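PDB 1ZZG: glucose-6-phosphate isomerase from Thermus thermophilus, which probably catalyses the reversible isomerization of glucose 6-phosphate to fructose 6-phosphate, a step shared by glycolysis and gluconeogenesis. Local coordinates for residues Val184-Ser192 / Trp260-Lys271; Pro229-Arg240 / Trp383-Trp392. All blocks are in the same frame, centred on the assembly; numbering follows the deposited sequence.

Contact 1: Val184-Ser192 / Trp260-Lys271; sequences VGGRFSALS and WFVQLHDESLGK
Arg187, in a short 3-10 turn of the loop leading to helix 193-201, lies against helix 257-269, its CA 5.8 Å from the CA of Leu264. The loop follows strand 176-179 of the parallel five-stranded sheet, whereas the helix belongs with the mixed sheet, consistent with a position between the two sugar isomerase (SIS) halves of the phosphoglucose isomerase fold. The Arg187 chain, extended from CG to NE, runs beside the last turns of the helix. Arg187 NE donates to Ser268 OG at 2.8 Å, and that hydroxyl in turn donates to Leu264 O, 2.7 Å from OG. Arg187 NH1 forms a salt bridge with Glu267 OE2 at 3.0 Å, guanidinium and carboxylate planes turned 67° apart. Gln263 NE2 reaches Glu267 OE2 from the other side of the carboxylate plane, also at 3.0 Å, so OE2 is gripped from both faces, which probably helps to position Glu267, the predicted proton donor of the active site. The carbonyls of Ala396 and Asp398 and the side chain of Gln399 take further guanidinium N-H groups, and Asn395 O and Asp398 O help hold nearby Lys271 NZ. Phe188 turns one face to Leu264 CD1, a CH-pi contact at 3.9 Å from the ring centroid, while Trp43 stacks on its ring. On the second subunit, His293 packs on Gln263 and Ala294 on Glu267. Two waters complete the join: one links Arg187 O to Trp260 O, and the other accepts from both Ala190 N and, 2.9 Å away in the indole plane, Trp260 NE1.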
loop_
_atom_site.group_PDB
_atom_site.type_symbol
_atom_site.label_atom_id
_atom_site.label_comp_id
_atom_site.label_asym_id
_atom_site.label_seq_id
_atom_site.Cartn_x
_atom_site.Cartn_y
_atom_site.Cartn_z
ATOM N N VAL A 184 4.013 -3.286 26.217
ATOM C CA VAL A 184 3.952 -2.690 24.880
ATOM C C VAL A 184 3.443 -3.688 23.837
ATOM O O VAL A 184 4.141 -4.638 23.480
ATOM C CB VAL A 184 5.346 -2.172 24.426
ATOM C CG1 VAL A 184 5.293 -1.708 22.970
ATOM C CG2 VAL A 184 5.790 -1.029 25.323
ATOM N N GLY A 185 2.229 -3.461 23.347
ATOM C CA GLY A 185 1.667 -4.348 22.345
ATOM C C GLY A 185 2.334 -4.171 20.989
ATOM O O GLY A 185 2.914 -3.125 20.698
ATOM N N GLY A 186 2.250 -5.201 20.155
ATOM C CA GLY A 186 2.857 -5.140 18.836
ATOM C C GLY A 186 2.571 -3.902 17.998
ATOM O O GLY A 186 3.504 -3.235 17.546
ATOM N N ARG A 187 1.298 -3.575 17.781
ATOM C CA ARG A 187 0.986 -2.413 16.953
ATOM C C ARG A 187 1.334 -1.083 17.597
ATOM O O ARG A 187 1.262 -0.047 16.946
ATOM C CB ARG A 187 -0.489 -2.423 16.522
ATOM C CG ARG A 187 -1.479 -2.531 17.652
ATOM C CD ARG A 187 -2.908 -2.642 17.116
ATOM N NE ARG A 187 -3.834 -2.853 18.220
ATOM C CZ ARG A 187 -4.128 -4.038 18.741
ATOM N NH1 ARG A 187 -3.585 -5.147 18.249
ATOM N NH2 ARG A 187 -4.942 -4.107 19.785
ATOM N N PHE A 188 1.720 -1.114 18.870
ATOM C CA PHE A 188 2.103 0.098 19.601
ATOM C C PHE A 188 3.605 0.068 19.897
ATOM O O PHE A 188 4.089 0.836 20.729
ATOM C CB PHE A 188 1.356 0.166 20.940
ATOM C CG PHE A 188 -0.101 0.512 20.818
ATOM C CD1 PHE A 188 -0.523 1.837 20.889
ATOM C CD2 PHE A 188 -1.054 -0.484 20.641
ATOM C CE1 PHE A 188 -1.872 2.162 20.788
ATOM C CE2 PHE A 188 -2.409 -0.168 20.538
ATOM C CZ PHE A 188 -2.814 1.158 20.613
ATOM N N SER A 189 4.338 -0.801 19.205
ATOM C CA SER A 189 5.768 -0.970 19.465
ATOM C C SER A 189 6.767 -0.226 18.588
ATOM O O SER A 189 7.964 -0.456 18.719
ATOM C CB SER A 189 6.121 -2.459 19.398
ATOM O OG SER A 189 6.213 -2.895 18.043
ATOM N N ALA A 190 6.307 0.657 17.711
ATOM C CA ALA A 190 7.226 1.356 16.813
ATOM C C ALA A 190 8.402 2.088 17.461
ATOM O O ALA A 190 9.495 2.116 16.895
ATOM C CB ALA A 190 6.454 2.326 15.930
ATOM N N LEU A 191 8.195 2.676 18.635
ATOM C CA LEU A 191 9.269 3.415 19.274
ATOM C C LEU A 191 10.093 2.599 20.272
ATOM O O LEU A 191 10.859 3.154 21.058
ATOM C CB LEU A 191 8.715 4.695 19.918
ATOM C CG LEU A 191 7.904 5.560 18.930
ATOM C CD1 LEU A 191 7.536 6.899 19.562
ATOM C CD2 LEU A 191 8.719 5.790 17.666
ATOM N N SER A 192 9.925 1.281 20.241
ATOM C CA SER A 192 10.717 0.398 21.092
ATOM C C SER A 192 11.851 -0.036 20.150
ATOM O O SER A 192 11.963 0.487 19.038
ATOM C CB SER A 192 9.895 -0.818 21.537
ATOM O OG SER A 192 9.713 -1.750 20.485
ATOM N N TRP A 260 0.803 1.559 8.476
ATOM C CA TRP A 260 1.017 1.473 9.920
ATOM C C TRP A 260 -0.238 1.953 10.654
ATOM O O TRP A 260 -0.673 1.337 11.634
ATOM C CB TRP A 260 2.211 2.339 10.330
ATOM C CG TRP A 260 2.377 2.474 11.814
ATOM C CD1 TRP A 260 2.957 1.576 12.669
ATOM C CD2 TRP A 260 1.917 3.562 12.624
ATOM N NE1 TRP A 260 2.884 2.039 13.966
ATOM C CE2 TRP A 260 2.251 3.255 13.966
ATOM C CE3 TRP A 260 1.256 4.768 12.346
ATOM C CZ2 TRP A 260 1.942 4.113 15.029
ATOM C CZ3 TRP A 260 0.948 5.625 13.408
ATOM C CH2 TRP A 260 1.293 5.290 14.733
ATOM N N PHE A 261 -0.820 3.052 10.180
ATOM C CA PHE A 261 -2.019 3.588 10.819
ATOM C C PHE A 261 -3.211 2.653 10.666
ATOM O O PHE A 261 -4.026 2.502 11.586
ATOM C CB PHE A 261 -2.395 4.954 10.243
ATOM C CG PHE A 261 -3.685 5.491 10.802
ATOM C CD1 PHE A 261 -3.761 5.912 12.131
ATOM C CD2 PHE A 261 -4.845 5.491 10.033
ATOM C CE1 PHE A 261 -4.976 6.317 12.686
ATOM C CE2 PHE A 261 -6.063 5.892 10.577
ATOM C CZ PHE A 261 -6.129 6.305 11.908
ATOM N N VAL A 262 -3.324 2.030 9.497
ATOM C CA VAL A 262 -4.420 1.104 9.251
ATOM C C VAL A 262 -4.416 -0.032 10.283
ATOM O O VAL A 262 -5.470 -0.383 10.813
ATOM C CB VAL A 262 -4.361 0.546 7.808
ATOM C CG1 VAL A 262 -5.397 -0.552 7.626
ATOM C CG2 VAL A 262 -4.645 1.670 6.817
ATOM N N GLN A 263 -3.248 -0.604 10.576
ATOM C CA GLN A 263 -3.199 -1.659 11.587
ATOM C C GLN A 263 -3.532 -1.069 12.952
ATOM O O GLN A 263 -4.284 -1.657 13.728
ATOM C CB GLN A 263 -1.819 -2.322 11.694
ATOM C CG GLN A 263 -1.715 -3.145 12.984
ATOM C CD GLN A 263 -0.425 -3.923 13.138
ATOM O OE1 GLN A 263 0.639 -3.469 12.736
ATOM N NE2 GLN A 263 -0.514 -5.098 13.756
ATOM N N LEU A 264 -2.943 0.082 13.258
ATOM C CA LEU A 264 -3.191 0.727 14.542
ATOM C C LEU A 264 -4.687 0.957 14.754
ATOM O O LEU A 264 -5.246 0.592 15.787
ATOM C CB LEU A 264 -2.469 2.073 14.615
ATOM C CG LEU A 264 -2.794 2.886 15.878
ATOM C CD1 LEU A 264 -2.249 2.157 17.106
ATOM C CD2 LEU A 264 -2.205 4.282 15.778
ATOM N N HIS A 265 -5.326 1.566 13.762
ATOM C CA HIS A 265 -6.750 1.877 13.846
ATOM C C HIS A 265 -7.664 0.648 13.826
ATOM O O HIS A 265 -8.459 0.436 14.747
ATOM C CB HIS A 265 -7.135 2.817 12.701
ATOM C CG HIS A 265 -8.567 3.250 12.736
ATOM N ND1 HIS A 265 -9.022 4.251 13.567
ATOM C CD2 HIS A 265 -9.650 2.800 12.058
ATOM C CE1 HIS A 265 -10.325 4.400 13.399
ATOM N NE2 HIS A 265 -10.731 3.532 12.488
ATOM N N ASP A 266 -7.547 -0.147 12.767
ATOM C CA ASP A 266 -8.351 -1.355 12.571
ATOM C C ASP A 266 -8.258 -2.390 13.693
ATOM O O ASP A 266 -9.265 -2.791 14.259
ATOM C CB ASP A 266 -7.946 -2.045 11.263
ATOM C CG ASP A 266 -8.521 -1.374 10.030
ATOM O OD1 ASP A 266 -8.984 -0.216 10.119
ATOM O OD2 ASP A 266 -8.494 -2.018 8.955
ATOM N N GLU A 267 -7.042 -2.834 13.994
ATOM C CA GLU A 267 -6.843 -3.847 15.020
ATOM C C GLU A 267 -7.215 -3.385 16.424
ATOM O O GLU A 267 -7.654 -4.187 17.247
ATOM C CB GLU A 267 -5.390 -4.331 14.992
ATOM C CG GLU A 267 -5.249 -5.811 15.266
ATOM C CD GLU A 267 -3.873 -6.350 14.920
ATOM O OE1 GLU A 267 -3.801 -7.322 14.139
ATOM O OE2 GLU A 267 -2.868 -5.809 15.428
ATOM N N SER A 268 -7.046 -2.095 16.700
ATOM C CA SER A 268 -7.364 -1.562 18.020
ATOM C C SER A 268 -8.860 -1.342 18.256
ATOM O O SER A 268 -9.396 -1.739 19.294
ATOM C CB SER A 268 -6.641 -0.229 18.255
ATOM O OG SER A 268 -5.231 -0.381 18.267
ATOM N N LEU A 269 -9.528 -0.728 17.284
ATOM C CA LEU A 269 -10.939 -0.391 17.421
ATOM C C LEU A 269 -11.978 -1.292 16.738
ATOM O O LEU A 269 -13.182 -1.123 16.958
ATOM C CB LEU A 269 -11.121 1.069 16.989
ATOM C CG LEU A 269 -10.122 1.999 17.704
ATOM C CD1 LEU A 269 -10.177 3.412 17.126
ATOM C CD2 LEU A 269 -10.431 2.010 19.200
ATOM N N GLY A 270 -11.529 -2.230 15.906
ATOM C CA GLY A 270 -12.455 -3.151 15.257
ATOM C C GLY A 270 -12.717 -4.209 16.311
ATOM O O GLY A 270 -12.109 -5.285 16.309
ATOM N N LYS A 271 -13.634 -3.901 17.219
ATOM C CA LYS A 271 -13.905 -4.794 18.339
ATOM C C LYS A 271 -15.367 -4.893 18.737
ATOM O O LYS A 271 -16.214 -4.158 18.239
ATOM C CB LYS A 271 -13.127 -4.290 19.562
ATOM C CG LYS A 271 -11.616 -4.242 19.395
ATOM C CD LYS A 271 -10.998 -5.611 19.657
ATOM C CE LYS A 271 -9.513 -5.617 19.323
ATOM N NZ LYS A 271 -8.803 -4.500 20.000
HETATM O O HOH W 1 0.278 -0.114 14.037
HETATM O O HOH W 2 3.837 0.411 16.104
#

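Contact 2: Pro229-Arg240 / Trp383-Trp392; sequences PLKTALLLHLHR and WQTAFLGELW
Helices 229-238 and 383-391 pack with axes 8.3 Å apart at closest approach and cross at -55°, the backbones nearest at Pro229 and Gln384. Gln384 is a knob in the hole formed by Pro229, Thr232, Ala233 and Leu236. With CG anti to the backbone N (chi1 164°), its extended chain carries OE1 to Thr232 OG1, which donates in the amide plane onto a lone pair at 2.7 Å; His380 is a second partner of this hydroxyl. Leu230 CD2 sits over the centre of the Phe387 ring, 3.5 Å from its centroid, while Pro229 CB meets the ring edge. Leu388 fills the middle, CD2 against Ala233 O and CD1 pressed tightly on Leu236 CD2 at 3.5 Å. At the C-terminal ends Trp392 NE1 donates to His237 ND1 at 3.0 Å, in the plane of both rings though bent (135°). The Arg240 guanidinium lies nearly flat over the five-membered ring as a cation-pi stack, and Leu388 CD2 touches the opposite indole face. A leucine in place of Trp392 would probably leave His237 ND1 without its donor and the guanidinium without a flat surface to rest on. Knob-into-hole packing near the N-terminal ends of the segments and an aromatic-arginine stack at the other end thus join two of the helices flanking the mixed sheet of the phosphoglucose isomerase fold.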
loop_
_atom_site.group_PDB
_atom_site.type_symbol
_atom_site.label_atom_id
_atom_site.label_comp_id
_atom_site.label_asym_id
_atom_site.label_seq_id
_atom_site.Cartn_x
_atom_site.Cartn_y
_atom_site.Cartn_z
ATOM N N PRO A 229 -4.636 15.314 20.373
ATOM C CA PRO A 229 -5.108 13.925 20.325
ATOM C C PRO A 229 -6.572 13.748 20.747
ATOM O O PRO A 229 -7.267 12.889 20.214
ATOM C CB PRO A 229 -4.139 13.193 21.255
ATOM C CG PRO A 229 -2.891 14.001 21.141
ATOM C CD PRO A 229 -3.415 15.417 21.189
ATOM N N LEU A 230 -7.039 14.549 21.703
ATOM C CA LEU A 230 -8.440 14.456 22.133
ATOM C C LEU A 230 -9.341 15.089 21.071
ATOM O O LEU A 230 -10.487 14.684 20.899
ATOM C CB LEU A 230 -8.661 15.169 23.473
ATOM C CG LEU A 230 -8.297 14.392 24.737
ATOM C CD1 LEU A 230 -8.485 15.291 25.944
ATOM C CD2 LEU A 230 -9.168 13.143 24.854
ATOM N N LYS A 231 -8.813 16.083 20.361
ATOM C CA LYS A 231 -9.578 16.748 19.312
ATOM C C LYS A 231 -9.828 15.833 18.118
ATOM O O LYS A 231 -10.960 15.745 17.625
ATOM C CB LYS A 231 -8.857 18.006 18.831
ATOM C CG LYS A 231 -8.861 19.146 19.827
ATOM C CD LYS A 231 -8.317 20.406 19.178
ATOM C CE LYS A 231 -8.267 21.560 20.155
ATOM N NZ LYS A 231 -7.883 22.815 19.463
ATOM N N THR A 232 -8.778 15.162 17.641
ATOM C CA THR A 232 -8.943 14.265 16.496
ATOM C C THR A 232 -9.712 13.019 16.919
ATOM O O THR A 232 -10.420 12.417 16.113
ATOM C CB THR A 232 -7.580 13.878 15.851
ATOM O OG1 THR A 232 -6.728 13.260 16.824
ATOM C CG2 THR A 232 -6.894 15.127 15.291
ATOM N N ALA A 233 -9.583 12.637 18.189
ATOM C CA ALA A 233 -10.324 11.486 18.695
ATOM C C ALA A 233 -11.807 11.849 18.563
ATOM O O ALA A 233 -12.629 11.034 18.137
ATOM C CB ALA A 233 -9.975 11.229 20.146
ATOM N N LEU A 234 -12.140 13.084 18.927
ATOM C CA LEU A 234 -13.521 13.554 18.833
ATOM C C LEU A 234 -13.993 13.495 17.380
ATOM O O LEU A 234 -15.087 13.013 17.093
ATOM C CB LEU A 234 -13.644 14.992 19.346
ATOM C CG LEU A 234 -15.045 15.607 19.221
ATOM C CD1 LEU A 234 -16.028 14.809 20.074
ATOM C CD2 LEU A 234 -15.018 17.068 19.655
ATOM N N LEU A 235 -13.164 13.992 16.468
ATOM C CA LEU A 235 -13.514 13.985 15.053
ATOM C C LEU A 235 -13.892 12.576 14.606
ATOM O O LEU A 235 -14.953 12.374 14.027
ATOM C CB LEU A 235 -12.350 14.510 14.203
ATOM C CG LEU A 235 -12.092 16.021 14.239
ATOM C CD1 LEU A 235 -10.790 16.333 13.524
ATOM C CD2 LEU A 235 -13.252 16.760 13.576
ATOM N N LEU A 236 -13.030 11.600 14.869
ATOM C CA LEU A 236 -13.345 10.231 14.476
ATOM C C LEU A 236 -14.600 9.747 15.209
ATOM O O LEU A 236 -15.435 9.046 14.634
ATOM C CB LEU A 236 -12.169 9.289 14.767
ATOM C CG LEU A 236 -11.026 9.246 13.742
ATOM C CD1 LEU A 236 -10.218 10.540 13.776
ATOM C CD2 LEU A 236 -10.123 8.056 14.048
ATOM N N HIS A 237 -14.737 10.134 16.476
ATOM C CA HIS A 237 -15.893 9.724 17.269
ATOM C C HIS A 237 -17.213 10.250 16.707
ATOM O O HIS A 237 -18.217 9.534 16.682
ATOM C CB HIS A 237 -15.757 10.199 18.716
ATOM C CG HIS A 237 -16.906 9.790 19.584
ATOM N ND1 HIS A 237 -17.267 8.471 19.758
ATOM C CD2 HIS A 237 -17.787 10.521 20.308
ATOM C CE1 HIS A 237 -18.322 8.408 20.553
ATOM N NE2 HIS A 237 -18.657 9.637 20.900
ATOM N N LEU A 238 -17.204 11.502 16.260
ATOM C CA LEU A 238 -18.401 12.128 15.701
ATOM C C LEU A 238 -18.809 11.503 14.359
ATOM O O LEU A 238 -19.904 11.751 13.855
ATOM C CB LEU A 238 -18.176 13.634 15.534
ATOM C CG LEU A 238 -17.915 14.432 16.817
ATOM C CD1 LEU A 238 -17.617 15.870 16.461
ATOM C CD2 LEU A 238 -19.116 14.346 17.750
ATOM N N HIS A 239 -17.925 10.692 13.787
ATOM C CA HIS A 239 -18.217 10.027 12.527
ATOM C C HIS A 239 -18.067 8.523 12.697
ATOM O O HIS A 239 -17.841 7.798 11.732
ATOM C CB HIS A 239 -17.277 10.517 11.426
ATOM C CG HIS A 239 -17.373 11.987 11.156
ATOM N ND1 HIS A 239 -16.687 12.925 11.895
ATOM C CD2 HIS A 239 -18.090 12.681 10.238
ATOM C CE1 HIS A 239 -16.976 14.135 11.444
ATOM N NE2 HIS A 239 -17.826 14.014 10.439
ATOM N N ARG A 240 -18.212 8.055 13.933
ATOM C CA ARG A 240 -18.059 6.629 14.245
ATOM C C ARG A 240 -19.031 5.718 13.497
ATOM O O ARG A 240 -18.817 4.512 13.399
ATOM C CB ARG A 240 -18.225 6.416 15.753
ATOM C CG ARG A 240 -19.625 6.735 16.265
ATOM C CD ARG A 240 -19.803 6.359 17.736
ATOM N NE ARG A 240 -19.519 4.947 17.985
ATOM C CZ ARG A 240 -19.657 4.353 19.168
ATOM N NH1 ARG A 240 -20.079 5.050 20.214
ATOM N NH2 ARG A 240 -19.357 3.069 19.310
ATOM N N TRP A 383 -2.268 7.898 20.822
ATOM C CA TRP A 383 -3.098 8.474 21.881
ATOM C C TRP A 383 -4.533 8.591 21.377
ATOM O O TRP A 383 -5.480 8.237 22.077
ATOM C CB TRP A 383 -2.603 9.863 22.285
ATOM C CG TRP A 383 -1.513 9.849 23.293
ATOM C CD1 TRP A 383 -0.182 10.039 23.066
ATOM C CD2 TRP A 383 -1.658 9.659 24.708
ATOM N NE1 TRP A 383 0.516 9.985 24.254
ATOM C CE2 TRP A 383 -0.367 9.752 25.276
ATOM C CE3 TRP A 383 -2.756 9.421 25.551
ATOM C CZ2 TRP A 383 -0.138 9.617 26.650
ATOM C CZ3 TRP A 383 -2.528 9.287 26.925
ATOM C CH2 TRP A 383 -1.228 9.385 27.456
ATOM N N GLN A 384 -4.679 9.112 20.163
ATOM C CA GLN A 384 -5.992 9.259 19.545
ATOM C C GLN A 384 -6.716 7.928 19.614
ATOM O O GLN A 384 -7.869 7.855 20.023
ATOM C CB GLN A 384 -5.841 9.671 18.082
ATOM C CG GLN A 384 -7.090 9.477 17.238
ATOM C CD GLN A 384 -6.852 9.831 15.785
ATOM O OE1 GLN A 384 -6.598 10.987 15.452
ATOM N NE2 GLN A 384 -6.922 8.830 14.907
ATOM N N THR A 385 -6.016 6.873 19.210
ATOM C CA THR A 385 -6.579 5.533 19.208
ATOM C C THR A 385 -6.934 5.039 20.613
ATOM O O THR A 385 -8.002 4.452 20.816
ATOM C CB THR A 385 -5.604 4.548 18.536
ATOM O OG1 THR A 385 -5.323 4.998 17.202
ATOM C CG2 THR A 385 -6.206 3.154 18.484
ATOM N N ALA A 386 -6.054 5.275 21.583
ATOM C CA ALA A 386 -6.331 4.842 22.953
ATOM C C ALA A 386 -7.550 5.595 23.504
ATOM O O ALA A 386 -8.401 5.001 24.167
ATOM C CB ALA A 386 -5.104 5.070 23.848
ATOM N N PHE A 387 -7.639 6.895 23.233
ATOM C CA PHE A 387 -8.789 7.673 23.701
ATOM C C PHE A 387 -10.076 7.111 23.089
ATOM O O PHE A 387 -11.100 6.979 23.770
ATOM C CB PHE A 387 -8.650 9.161 23.325
ATOM C CG PHE A 387 -7.604 9.911 24.127
ATOM C CD1 PHE A 387 -7.485 9.717 25.503
ATOM C CD2 PHE A 387 -6.769 10.841 23.508
ATOM C CE1 PHE A 387 -6.546 10.440 26.258
ATOM C CE2 PHE A 387 -5.828 11.568 24.248
ATOM C CZ PHE A 387 -5.717 11.367 25.627
ATOM N N LEU A 388 -10.024 6.790 21.797
ATOM C CA LEU A 388 -11.181 6.221 21.113
ATOM C C LEU A 388 -11.573 4.877 21.728
ATOM O O LEU A 388 -12.745 4.494 21.717
ATOM C CB LEU A 388 -10.888 6.052 19.619
ATOM C CG LEU A 388 -11.012 7.346 18.816
ATOM C CD1 LEU A 388 -10.514 7.149 17.385
ATOM C CD2 LEU A 388 -12.473 7.779 18.834
ATOM N N GLY A 389 -10.594 4.159 22.266
ATOM C CA GLY A 389 -10.899 2.883 22.895
ATOM C C GLY A 389 -11.854 3.104 24.057
ATOM O O GLY A 389 -12.739 2.281 24.320
ATOM N N GLU A 390 -11.678 4.221 24.758
ATOM C CA GLU A 390 -12.537 4.557 25.886
ATOM C C GLU A 390 -13.888 5.079 25.400
ATOM O O GLU A 390 -14.935 4.689 25.917
ATOM C CB GLU A 390 -11.872 5.620 26.773
ATOM C CG GLU A 390 -10.571 5.178 27.443
ATOM C CD GLU A 390 -10.716 3.876 28.218
ATOM O OE1 GLU A 390 -11.849 3.556 28.639
ATOM O OE2 GLU A 390 -9.696 3.181 28.419
ATOM N N LEU A 391 -13.862 5.970 24.412
ATOM C CA LEU A 391 -15.094 6.536 23.871
ATOM C C LEU A 391 -16.011 5.476 23.272
ATOM O O LEU A 391 -17.231 5.608 23.331
ATOM C CB LEU A 391 -14.775 7.593 22.811
ATOM C CG LEU A 391 -14.114 8.885 23.300
ATOM C CD1 LEU A 391 -13.646 9.696 22.106
ATOM C CD2 LEU A 391 -15.100 9.693 24.144
ATOM N N TRP A 392 -15.430 4.426 22.695
ATOM C CA TRP A 392 -16.231 3.367 22.088
ATOM C C TRP A 392 -16.389 2.146 22.989
ATOM O O TRP A 392 -16.965 1.137 22.586
ATOM C CB TRP A 392 -15.636 2.948 20.737
ATOM C CG TRP A 392 -15.672 4.037 19.702
ATOM C CD1 TRP A 392 -16.212 5.286 19.840
ATOM C CD2 TRP A 392 -15.102 3.991 18.386
ATOM N NE1 TRP A 392 -16.009 6.020 18.696
ATOM C CE2 TRP A 392 -15.329 5.252 17.787
ATOM C CE3 TRP A 392 -14.421 3.009 17.657
ATOM C CZ2 TRP A 392 -14.894 5.559 16.488
ATOM C CZ3 TRP A 392 -13.987 3.311 16.364
ATOM C CH2 TRP A 392 -14.227 4.579 15.794
HETATM O O HOH W 3 -19.427 1.457 21.555
#

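Overall arrangement
Centred 14 Å apart, contacts 1 and 2 form one continuous buried region of the phosphoglucose isomerase fold. Their segments alternate along the chain: 184-192, 229-240, 260-271, then 383-392. Helix 371-391 bridges them, packing on helix 228-238 in contact 2 and on helix 257-269 of contact 1: Thr385 CG2 lies 3.4 Å from Ser268 CB, and Leu388, and Trp392 just past the helix, meet Leu269. The centre of contact 1, which holds predicted catalytic Glu267 beside the dimer interface, is about 8 Å from the centre of the chain; that of contact 2, which touches no other subunit, about 18 Å. The helix bearing Glu267 thus packs through helix 371-391 against helix 228-238.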